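Beta-xylanase (Caldicellulosiruptor kristjanssonii, PDB 7NWN) probably binds plant cell-wall polysaccharides as the family 9 carbohydrate-binding module of a multimodular, hyperthermostable xylanase-glucuronoyl esterase. Local coordinates at residues E44-R49 and A59-M64; F97-F102 and Q109-H114; Y119-T124 and T135-L140. All blocks are in the same frame, centred on the assembly; numbering follows the deposited sequence. Where two conformers were deposited one is given.

Interaction 1 (E44-R49 and A59-M64); sequences EWNIPR and AKFKLM. With EDO (1,2-ethanediol), chain K.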
loop_
_atom_site.group_PDB
_atom_site.type_symbol
_atom_site.label_atom_id
_atom_site.label_comp_id
_atom_site.label_asym_id
_atom_site.label_seq_id
_atom_site.Cartn_x
_atom_site.Cartn_y
_atom_site.Cartn_z
ATOM N N GLU A 44 -12.474 4.235 -5.291
ATOM C CA GLU A 44 -12.007 5.616 -5.291
ATOM C C GLU A 44 -10.509 5.668 -4.947
ATOM O O GLU A 44 -10.003 4.869 -4.134
ATOM C CB GLU A 44 -12.920 6.363 -4.310
ATOM C CG GLU A 44 -12.309 7.585 -3.663
ATOM C CD GLU A 44 -12.992 8.034 -2.374
ATOM O OE1 GLU A 44 -12.347 7.930 -1.279
ATOM O OE2 GLU A 44 -14.169 8.491 -2.461
ATOM N N TRP A 45 -9.840 6.653 -5.549
ATOM C CA TRP A 45 -8.465 7.027 -5.196
ATOM C C TRP A 45 -8.404 7.619 -3.782
ATOM O O TRP A 45 -9.253 8.387 -3.376
ATOM C CB TRP A 45 -7.903 8.035 -6.214
ATOM C CG TRP A 45 -7.604 7.507 -7.587
ATOM C CD1 TRP A 45 -8.209 7.902 -8.749
ATOM C CD2 TRP A 45 -6.544 6.588 -7.964
ATOM N NE1 TRP A 45 -7.645 7.238 -9.813
ATOM C CE2 TRP A 45 -6.622 6.432 -9.370
ATOM C CE3 TRP A 45 -5.569 5.864 -7.267
ATOM C CZ2 TRP A 45 -5.746 5.606 -10.076
ATOM C CZ3 TRP A 45 -4.715 5.016 -7.954
ATOM C CH2 TRP A 45 -4.805 4.910 -9.343
ATOM N N ASN A 46 -7.403 7.240 -3.010
ATOM C CA ASN A 46 -7.049 7.903 -1.769
ATOM C C ASN A 46 -5.818 8.727 -2.088
ATOM O O ASN A 46 -4.975 8.245 -2.840
ATOM C CB ASN A 46 -6.715 6.869 -0.699
ATOM C CG ASN A 46 -7.877 5.908 -0.502
ATOM O OD1 ASN A 46 -8.925 6.284 0.028
ATOM N ND2 ASN A 46 -7.722 4.683 -0.972
ATOM N N ILE A 47 -5.799 9.985 -1.636
ATOM C CA ILE A 47 -4.745 10.937 -1.969
ATOM C C ILE A 47 -3.972 11.222 -0.683
ATOM O O ILE A 47 -4.475 11.893 0.229
ATOM C CB ILE A 47 -5.321 12.265 -2.503
ATOM C CG1 ILE A 47 -6.383 12.105 -3.606
ATOM C CG2 ILE A 47 -4.184 13.214 -2.862
ATOM C CD1 ILE A 47 -5.873 11.639 -4.947
ATOM N N PRO A 48 -2.736 10.719 -0.533
ATOM C CA PRO A 48 -1.961 11.035 0.672
ATOM C C PRO A 48 -1.513 12.490 0.525
ATOM O O PRO A 48 -1.036 12.883 -0.543
ATOM C CB PRO A 48 -0.838 10.006 0.605
ATOM C CG PRO A 48 -0.638 9.799 -0.884
ATOM C CD PRO A 48 -2.019 9.864 -1.489
ATOM N N ARG A 49 -1.716 13.284 1.580
ATOM C CA ARG A 49 -1.440 14.720 1.501
ATOM C C ARG A 49 -0.424 15.191 2.560
ATOM O O ARG A 49 -0.244 16.374 2.735
ATOM C CB ARG A 49 -2.766 15.467 1.669
ATOM C CG ARG A 49 -3.635 15.399 0.430
ATOM C CD ARG A 49 -5.003 15.898 0.821
ATOM N NE ARG A 49 -6.003 15.527 -0.170
ATOM C CZ ARG A 49 -6.074 15.990 -1.418
ATOM N NH1 ARG A 49 -5.177 16.857 -1.869
ATOM N NH2 ARG A 49 -7.052 15.575 -2.207
ATOM N N ALA A 59 1.048 11.296 -5.461
ATOM C CA ALA A 59 0.689 9.898 -5.548
ATOM C C ALA A 59 -0.778 9.731 -5.192
ATOM O O ALA A 59 -1.373 10.607 -4.568
ATOM C CB ALA A 59 1.548 9.072 -4.618
ATOM N N LYS A 60 -1.310 8.562 -5.563
ATOM C CA LYS A 60 -2.637 8.146 -5.163
ATOM C C LYS A 60 -2.613 6.631 -5.021
ATOM O O LYS A 60 -1.701 5.961 -5.515
ATOM C CB LYS A 60 -3.646 8.647 -6.198
ATOM C CG LYS A 60 -3.239 8.431 -7.658
ATOM C CD LYS A 60 -4.236 9.010 -8.670
ATOM C CE LYS A 60 -3.806 9.024 -10.133
ATOM N NZ LYS A 60 -4.846 9.663 -10.991
ATOM N N PHE A 61 -3.611 6.090 -4.329
ATOM C CA PHE A 61 -3.676 4.639 -4.234
ATOM C C PHE A 61 -5.123 4.237 -3.999
ATOM O O PHE A 61 -5.907 5.043 -3.483
ATOM C CB PHE A 61 -2.723 4.114 -3.153
ATOM C CG PHE A 61 -3.169 4.446 -1.753
ATOM C CD1 PHE A 61 -2.806 5.651 -1.155
ATOM C CD2 PHE A 61 -3.966 3.553 -1.036
ATOM C CE1 PHE A 61 -3.245 5.964 0.130
ATOM C CE2 PHE A 61 -4.403 3.856 0.255
ATOM C CZ PHE A 61 -4.052 5.067 0.838
ATOM N N LYS A 62 -5.419 2.982 -4.382
ATOM C CA LYS A 62 -6.713 2.354 -4.173
ATOM C C LYS A 62 -6.472 1.072 -3.394
ATOM O O LYS A 62 -5.382 0.503 -3.494
ATOM C CB LYS A 62 -7.344 2.034 -5.522
ATOM C CG LYS A 62 -7.786 3.283 -6.283
ATOM C CD LYS A 62 -8.437 2.993 -7.632
ATOM C CE LYS A 62 -9.031 4.257 -8.245
ATOM N NZ LYS A 62 -9.781 3.942 -9.457
ATOM N N LEU A 63 -7.510 0.622 -2.690
ATOM C CA LEU A 63 -7.427 -0.554 -1.854
ATOM C C LEU A 63 -8.583 -1.445 -2.246
ATOM O O LEU A 63 -9.633 -0.929 -2.647
ATOM C CB LEU A 63 -7.574 -0.151 -0.368
ATOM C CG LEU A 63 -6.400 0.610 0.253
ATOM C CD1 LEU A 63 -6.615 0.840 1.769
ATOM C CD2 LEU A 63 -5.087 -0.126 0.012
ATOM N N MET A 64 -8.394 -2.756 -2.047
ATOM C CA MET A 64 -9.455 -3.725 -2.301
ATOM C C MET A 64 -9.123 -4.927 -1.425
ATOM O O MET A 64 -7.956 -5.114 -1.082
ATOM C CB MET A 64 -9.467 -4.097 -3.791
ATOM C CG MET A 64 -10.754 -4.764 -4.285
ATOM S SD MET A 64 -10.858 -4.838 -6.105
ATOM C CE MET A 64 -10.925 -3.118 -6.522
HETATM C C1 EDO K . -9.433 9.676 0.732
HETATM O O1 EDO K . -9.079 8.528 1.443
HETATM C C2 EDO K . -8.243 10.534 0.520
HETATM O O2 EDO K . -8.262 10.966 -0.797
HETATM O O HOH W 1 -9.657 2.838 -2.402
HETATM O O HOH W 2 0.390 13.058 -3.115
#

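Interaction 2 (F97-F102 and Q109-H114); sequences FLDENF and QSDDLH. With CA (calcium ion), chain S; EDO (1,2-ethanediol), chain I.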
loop_
_atom_site.group_PDB
_atom_site.type_symbol
_atom_site.label_atom_id
_atom_site.label_comp_id
_atom_site.label_asym_id
_atom_site.label_seq_id
_atom_site.Cartn_x
_atom_site.Cartn_y
_atom_site.Cartn_z
ATOM N N PHE A 97 2.105 -0.460 5.330
ATOM C CA PHE A 97 2.124 -0.888 6.718
ATOM C C PHE A 97 0.753 -1.484 7.042
ATOM O O PHE A 97 -0.251 -0.904 6.633
ATOM C CB PHE A 97 2.310 0.358 7.590
ATOM C CG PHE A 97 3.512 1.246 7.297
ATOM C CD1 PHE A 97 3.516 2.115 6.210
ATOM C CD2 PHE A 97 4.619 1.237 8.147
ATOM C CE1 PHE A 97 4.580 2.985 5.994
ATOM C CE2 PHE A 97 5.692 2.109 7.948
ATOM C CZ PHE A 97 5.666 2.979 6.868
ATOM N N LEU A 98 0.730 -2.604 7.782
ATOM C CA LEU A 98 -0.529 -3.219 8.192
ATOM C C LEU A 98 -0.446 -3.699 9.653
ATOM O O LEU A 98 0.523 -4.363 10.044
ATOM C CB LEU A 98 -0.832 -4.401 7.264
ATOM C CG LEU A 98 -2.280 -4.914 7.293
ATOM C CD1 LEU A 98 -3.253 -3.884 6.728
ATOM C CD2 LEU A 98 -2.372 -6.248 6.537
ATOM N N ASP A 99 -1.471 -3.342 10.442
ATOM C CA ASP A 99 -1.675 -3.886 11.787
ATOM C C ASP A 99 -2.924 -4.763 11.667
ATOM O O ASP A 99 -4.043 -4.242 11.729
ATOM C CB ASP A 99 -1.855 -2.730 12.780
ATOM C CG ASP A 99 -2.335 -3.065 14.217
ATOM O OD1 ASP A 99 -2.335 -4.259 14.631
ATOM O OD2 ASP A 99 -2.752 -2.101 14.889
ATOM N N GLU A 100 -2.679 -6.046 11.378
ATOM C CA GLU A 100 -3.718 -6.959 10.908
ATOM C C GLU A 100 -4.711 -7.255 12.034
ATOM O O GLU A 100 -5.908 -7.309 11.779
ATOM C CB GLU A 100 -3.089 -8.258 10.395
ATOM C CG GLU A 100 -4.045 -9.108 9.581
ATOM C CD GLU A 100 -3.460 -10.396 9.028
ATOM O OE1 GLU A 100 -2.254 -10.639 9.183
ATOM O OE2 GLU A 100 -4.214 -11.143 8.420
ATOM N N ASN A 101 -4.224 -7.420 13.275
ATOM C CA ASN A 101 -5.136 -7.694 14.389
ATOM C C ASN A 101 -5.738 -6.409 14.949
ATOM O O ASN A 101 -6.598 -6.486 15.800
ATOM C CB ASN A 101 -4.483 -8.492 15.525
ATOM C CG ASN A 101 -3.908 -9.825 15.080
ATOM O OD1 ASN A 101 -4.349 -10.441 14.105
ATOM N ND2 ASN A 101 -2.877 -10.278 15.767
ATOM N N PHE A 102 -5.302 -5.230 14.494
ATOM C CA PHE A 102 -5.778 -3.961 15.039
ATOM C C PHE A 102 -5.505 -3.810 16.549
ATOM O O PHE A 102 -6.306 -3.210 17.262
ATOM C CB PHE A 102 -7.254 -3.756 14.720
ATOM C CG PHE A 102 -7.724 -2.331 14.828
ATOM C CD1 PHE A 102 -7.021 -1.291 14.247
ATOM C CD2 PHE A 102 -8.902 -2.018 15.499
ATOM C CE1 PHE A 102 -7.461 0.026 14.351
ATOM C CE2 PHE A 102 -9.359 -0.708 15.566
ATOM C CZ PHE A 102 -8.636 0.319 15.002
ATOM N N GLN A 109 4.257 -5.582 16.871
ATOM C CA GLN A 109 3.974 -6.932 17.357
ATOM C C GLN A 109 4.229 -7.948 16.236
ATOM O O GLN A 109 4.644 -7.582 15.125
ATOM C CB GLN A 109 2.517 -6.998 17.822
ATOM C CG GLN A 109 2.054 -5.802 18.636
ATOM C CD GLN A 109 2.781 -5.770 19.961
ATOM O OE1 GLN A 109 3.367 -4.760 20.336
ATOM N NE2 GLN A 109 2.789 -6.892 20.665
ATOM N N SER A 110 3.960 -9.226 16.537
ATOM C CA SER A 110 4.218 -10.355 15.649
ATOM C C SER A 110 3.344 -10.301 14.388
ATOM O O SER A 110 3.727 -10.875 13.380
ATOM C CB SER A 110 4.001 -11.669 16.380
ATOM O OG SER A 110 2.645 -11.736 16.799
ATOM N N ASP A 111 2.172 -9.654 14.454
ATOM C CA ASP A 111 1.265 -9.563 13.325
ATOM C C ASP A 111 1.464 -8.267 12.500
ATOM O O ASP A 111 0.668 -8.006 11.598
ATOM C CB ASP A 111 -0.173 -9.565 13.845
ATOM C CG ASP A 111 -0.504 -8.248 14.532
ATOM O OD1 ASP A 111 0.273 -7.881 15.477
ATOM O OD2 ASP A 111 -1.462 -7.539 14.053
ATOM N N ASP A 112 2.417 -7.383 12.869
ATOM C CA ASP A 112 2.530 -6.085 12.199
ATOM C C ASP A 112 3.433 -6.204 10.966
ATOM O O ASP A 112 4.366 -6.991 10.956
ATOM C CB ASP A 112 2.949 -4.969 13.158
ATOM C CG ASP A 112 1.933 -4.748 14.282
ATOM O OD1 ASP A 112 0.732 -4.642 13.972
ATOM O OD2 ASP A 112 2.359 -4.636 15.447
ATOM N N LEU A 113 3.053 -5.523 9.883
ATOM C CA LEU A 113 3.762 -5.686 8.610
ATOM C C LEU A 113 4.231 -4.317 8.133
ATOM O O LEU A 113 3.496 -3.323 8.238
ATOM C CB LEU A 113 2.844 -6.327 7.563
ATOM C CG LEU A 113 2.159 -7.656 7.956
ATOM C CD1 LEU A 113 1.247 -8.129 6.824
ATOM C CD2 LEU A 113 3.155 -8.755 8.332
ATOM N N HIS A 114 5.438 -4.324 7.549
ATOM C CA HIS A 114 5.953 -3.133 6.882
ATOM C C HIS A 114 6.781 -3.567 5.667
ATOM O O HIS A 114 7.872 -4.135 5.814
ATOM C CB HIS A 114 6.734 -2.259 7.885
ATOM C CG HIS A 114 7.304 -1.013 7.306
ATOM N ND1 HIS A 114 8.347 -0.330 7.898
ATOM C CD2 HIS A 114 7.002 -0.336 6.178
ATOM C CE1 HIS A 114 8.652 0.715 7.180
ATOM N NE2 HIS A 114 7.849 0.733 6.119
HETATM CA CA CA S . -0.867 -5.685 15.306
HETATM C C1 EDO I . 6.988 -8.856 13.247
HETATM O O1 EDO I . 6.456 -7.502 13.051
HETATM C C2 EDO I . 7.604 -9.722 12.159
HETATM O O2 EDO I . 8.920 -9.374 11.682
HETATM O O HOH W 3 0.044 -10.565 10.253
HETATM O O HOH W 4 -0.019 -3.675 16.544
#

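Interaction 3 (Y119-T124 and T135-L140); sequences YNNFKT and TKTKLL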
loop_
_atom_site.group_PDB
_atom_site.type_symbol
_atom_site.label_atom_id
_atom_site.label_comp_id
_atom_site.label_asym_id
_atom_site.label_seq_id
_atom_site.Cartn_x
_atom_site.Cartn_y
_atom_site.Cartn_z
ATOM N N TYR A 119 10.333 1.278 -7.861
ATOM C CA TYR A 119 9.680 1.373 -9.163
ATOM C C TYR A 119 10.175 0.249 -10.077
ATOM O O TYR A 119 9.481 -0.016 -11.033
ATOM C CB TYR A 119 9.895 2.753 -9.821
ATOM C CG TYR A 119 11.348 3.071 -10.050
ATOM C CD1 TYR A 119 12.130 3.614 -9.032
ATOM C CD2 TYR A 119 11.984 2.694 -11.221
ATOM C CE1 TYR A 119 13.489 3.852 -9.214
ATOM C CE2 TYR A 119 13.337 2.953 -11.428
ATOM C CZ TYR A 119 14.102 3.522 -10.418
ATOM O OH TYR A 119 15.458 3.722 -10.572
ATOM N N ASN A 120 11.328 -0.407 -9.781
ATOM C CA ASN A 120 11.823 -1.572 -10.534
ATOM C C ASN A 120 11.302 -2.900 -9.961
ATOM O O ASN A 120 11.795 -3.980 -10.341
ATOM C CB ASN A 120 13.355 -1.638 -10.598
ATOM C CG ASN A 120 13.885 -0.578 -11.531
ATOM O OD1 ASN A 120 13.232 -0.248 -12.525
ATOM N ND2 ASN A 120 15.003 0.022 -11.164
ATOM N N ASN A 121 10.365 -2.790 -9.013
ATOM C CA ASN A 121 9.717 -3.961 -8.414
ATOM C C ASN A 121 10.603 -4.727 -7.430
ATOM O O ASN A 121 10.297 -5.903 -7.118
ATOM C CB ASN A 121 9.216 -4.971 -9.447
ATOM C CG ASN A 121 8.052 -5.774 -8.872
ATOM O OD1 ASN A 121 7.220 -5.216 -8.159
ATOM N ND2 ASN A 121 7.973 -7.051 -9.226
ATOM N N PHE A 122 11.650 -4.046 -6.916
ATOM C CA PHE A 122 12.529 -4.632 -5.897
ATOM C C PHE A 122 11.848 -4.458 -4.539
ATOM O O PHE A 122 11.563 -3.335 -4.105
ATOM C CB PHE A 122 13.906 -3.937 -5.912
ATOM C CG PHE A 122 14.811 -4.358 -4.778
ATOM C CD1 PHE A 122 15.302 -5.655 -4.708
ATOM C CD2 PHE A 122 15.157 -3.466 -3.761
ATOM C CE1 PHE A 122 16.107 -6.066 -3.651
ATOM C CE2 PHE A 122 15.984 -3.869 -2.716
ATOM C CZ PHE A 122 16.440 -5.177 -2.659
ATOM N N LYS A 123 11.595 -5.574 -3.874
ATOM C CA LYS A 123 10.863 -5.568 -2.617
ATOM C C LYS A 123 11.791 -5.753 -1.415
ATOM O O LYS A 123 12.703 -6.574 -1.454
ATOM C CB LYS A 123 9.928 -6.782 -2.586
ATOM C CG LYS A 123 8.746 -6.715 -3.549
ATOM C CD LYS A 123 8.244 -8.151 -3.815
ATOM C CE LYS A 123 9.022 -8.892 -4.886
ATOM N NZ LYS A 123 8.855 -8.297 -6.258
ATOM N N THR A 124 11.448 -5.082 -0.303
ATOM C CA THR A 124 12.107 -5.324 0.979
ATOM C C THR A 124 11.025 -5.444 2.065
ATOM O O THR A 124 9.927 -4.885 1.920
ATOM C CB THR A 124 13.127 -4.209 1.317
ATOM O OG1 THR A 124 12.540 -2.954 0.988
ATOM C CG2 THR A 124 14.430 -4.336 0.558
ATOM N N THR A 135 4.167 -8.450 -5.886
ATOM C CA THR A 135 4.035 -7.117 -6.486
ATOM C C THR A 135 4.409 -7.187 -7.966
ATOM O O THR A 135 5.223 -8.021 -8.366
ATOM C CB THR A 135 4.938 -6.070 -5.799
ATOM O OG1 THR A 135 6.290 -6.488 -5.999
ATOM C CG2 THR A 135 4.663 -5.912 -4.315
ATOM N N LYS A 136 3.878 -6.218 -8.719
ATOM C CA LYS A 136 4.336 -5.886 -10.063
ATOM C C LYS A 136 4.384 -4.363 -10.165
ATOM O O LYS A 136 3.613 -3.681 -9.472
ATOM C CB LYS A 136 3.309 -6.393 -11.077
ATOM C CG LYS A 136 3.244 -7.909 -11.141
ATOM C CD LYS A 136 4.481 -8.549 -11.684
ATOM C CE LYS A 136 4.282 -10.050 -11.744
ATOM N NZ LYS A 136 5.591 -10.746 -11.907
ATOM N N THR A 137 5.268 -3.849 -11.029
ATOM C CA THR A 137 5.305 -2.412 -11.221
ATOM C C THR A 137 5.279 -2.155 -12.727
ATOM O O THR A 137 5.512 -3.044 -13.519
ATOM C CB THR A 137 6.563 -1.746 -10.616
ATOM O OG1 THR A 137 7.707 -2.265 -11.277
ATOM C CG2 THR A 137 6.677 -1.963 -9.123
ATOM N N LYS A 138 4.985 -0.919 -13.090
ATOM C CA LYS A 138 5.027 -0.545 -14.488
ATOM C C LYS A 138 5.566 0.877 -14.534
ATOM O O LYS A 138 5.080 1.725 -13.791
ATOM C CB LYS A 138 3.627 -0.579 -15.099
ATOM C CG LYS A 138 3.633 -0.317 -16.621
ATOM C CD LYS A 138 2.242 -0.428 -17.252
ATOM C CE LYS A 138 2.324 -0.349 -18.783
ATOM N NZ LYS A 138 0.959 -0.315 -19.305
ATOM N N LEU A 139 6.504 1.123 -15.451
ATOM C CA LEU A 139 6.955 2.474 -15.778
ATOM C C LEU A 139 5.910 3.198 -16.620
ATOM O O LEU A 139 5.449 2.677 -17.623
ATOM C CB LEU A 139 8.283 2.376 -16.547
ATOM C CG LEU A 139 9.470 1.840 -15.752
ATOM C CD1 LEU A 139 10.772 2.141 -16.500
ATOM C CD2 LEU A 139 9.519 2.483 -14.366
ATOM N N LEU A 140 5.544 4.407 -16.184
ATOM C CA LEU A 140 4.601 5.246 -16.896
ATOM C C LEU A 140 5.354 6.507 -17.342
ATOM O O LEU A 140 6.362 6.867 -16.745
ATOM C CB LEU A 140 3.428 5.656 -15.976
ATOM C CG LEU A 140 2.632 4.505 -15.332
ATOM C CD1 LEU A 140 1.480 5.092 -14.498
ATOM C CD2 LEU A 140 2.037 3.609 -16.429
HETATM O O HOH W 5 6.711 -10.010 -6.700
#

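Interaction 1 (E44-R49 and A59-M64)
The indole of Trp45 is clamped between two lysines of strand 58-66, Lys62 over one face and, in the conformer described, Lys60 over the opposite one. Lys62 CE sits 3.4 Å from the centroid of the five-membered ring of Trp45, a CH-pi contact to which Lys62 NZ adds a cation-pi contact; Lys60 makes the same two kinds of contact through CD and NZ. The extended Lys62 chain passes over the indole face, and its NZ bonds to the carbonyl of Trp40. Next to this sandwich Asn46 and Phe61 form a single antiparallel hydrogen-bonded pair, with Asn46 N 2.7 Å from Phe61 O, nearly straight (170°), and Phe61 N 3.0 Å from Asn46 O. Asn46 CB also packs over the Phe61 ring. With an alanine in place of Trp45, a gap would probably open between the lysine chains, leaving both cations without their aromatic mate.

The outer side of the loop is looser. Glu44 is exposed there, and an ethanediol, probably from the crystallisation liquor, bonds through O2 to Ile47 N (2.8 Å) and through O1 to Asn46 OD1. Two backbone bonds hold loop to strand, and aromatic and carbonyl partners probably ease the burial of the Lys62 charge.

Interaction 2 (F97-F102 and Q109-H114)
Phe97 to Asp99 and Asp112 to His114 pair as antiparallel strands of a hairpin whose connecting loop binds calcium in this family 9 module. The backbone bonds centre on the hydrogen-bonded pair Leu98-Leu113, with Leu98 N to Leu113 O at 2.9 Å and Leu113 N to Leu98 O at 2.8 Å. Phe97-His114 and Asp99-Asp112 flank it as non-hydrogen-bonded pairs.

Apolar and aromatic contacts divide between the two faces. Leu98 and Leu113 lie side by side on one; on the other Phe97 and His114 form an offset stack, their centroids 3.9 Å apart and their planes at 15°. His114 NE2 bonds to Glu95, which would help fix the rotation of the imidazole.

Metal coordination draws the acidic side chains together. Asp99 and Asp112 each give OD1, Asp111 binds through both carboxylate oxygens, and water 4 and Asp103 add further ligands. The calcium probably offsets the repulsion among these carboxylates.

The Asn101 amide stacks almost parallel on the Asp111 carboxylate, ND2 standing 3.4 Å from Asp111 CG. Further polar bonds probably help orient the ligands. Asp112 OD2 accepts Gln109 N at 2.6 Å and also a bond from water 4, while Asp99 OD2 accepts Arg104 N. Asp111 OD2, 2.3 Å from the calcium, also takes the Asn101 N-H on its anti side, somewhat out of the carboxylate plane, at 2.9 Å from Asn101 N.

Interaction 3 (Y119-T124 and T135-L140)
The turn between strands 112-118 and 123-125 leans on strand 133-140, an outermost strand of the four-stranded antiparallel sheet, with Asn121 set against Thr135 and Thr137. No beta bridge joins the two segments: strand 133-140 pairs through its backbone with strand 143-151, as in Lys136 with Glu147, and every hydrogen bond across the contact uses at least one side chain.

Asn121 grips Thr135 at two points. Its OD1 accepts the hydroxyl proton of Thr135 OG1 at 2.7 Å, and its ND2 donates to Thr135 O at 3.0 Å. The latter acceptor lies close to the Asn121 amide plane, although the donor stands above the carbonyl plane of Thr135. CG of Asn121 lies opposite the backbone N (chi1 -154°), which carries the amide across to the strand.

Lys123 folds back over the same threonine, its chain bent at chi3 and chi4 (-83° and -66°). The bend brings NZ within 3.1 Å of Thr135 OG1 and 2.9 Å of Asn121 O, and water 5 receives a third bond from NZ while also accepting one from Thr135 N. Thr135 OG1 therefore accepts from the lysine and donates to the asparagine.

Farther along, Thr137 OG1 donates to Tyr119 O at 2.9 Å, again from above the carbonyl plane, and Thr137 CG2 packs against Asn121 OD1, 3.4 Å away. Leu139 CD2 meets Tyr119 CD2 at 4.0 Å, a slight apolar touch, while Tyr119 OH is held by Ser83.

At this surface contact, two threonine hydroxyls, one amide and one ammonium join the turn to the strand without backbone pairing. Since each hydroxyl donates its proton to the turn and the ammonium has three acceptors, the turn is probably placed more by polar bonds than by apolar burial.

From the N terminus the three contacts follow in series along the chain; none nests in or crosses another. Interaction 1 comes first, closing the excursion through strand 50-51 and laying the 44-49 loop on strand 58-66, one outermost strand of the four-stranded sheet. Interaction 2 then closes the short calcium loop between strands 93-99 and 112-118 of the larger sheet, with its centre about 20 Å from that of interaction 1. Strand 112-118 leads straight on to interaction 3, which closes the passage from strand 123-125 to strand 133-140. There the larger sheet meets the other outermost strand of the four-stranded sheet, so interactions 1 and 3 serve opposite borders of that sheet.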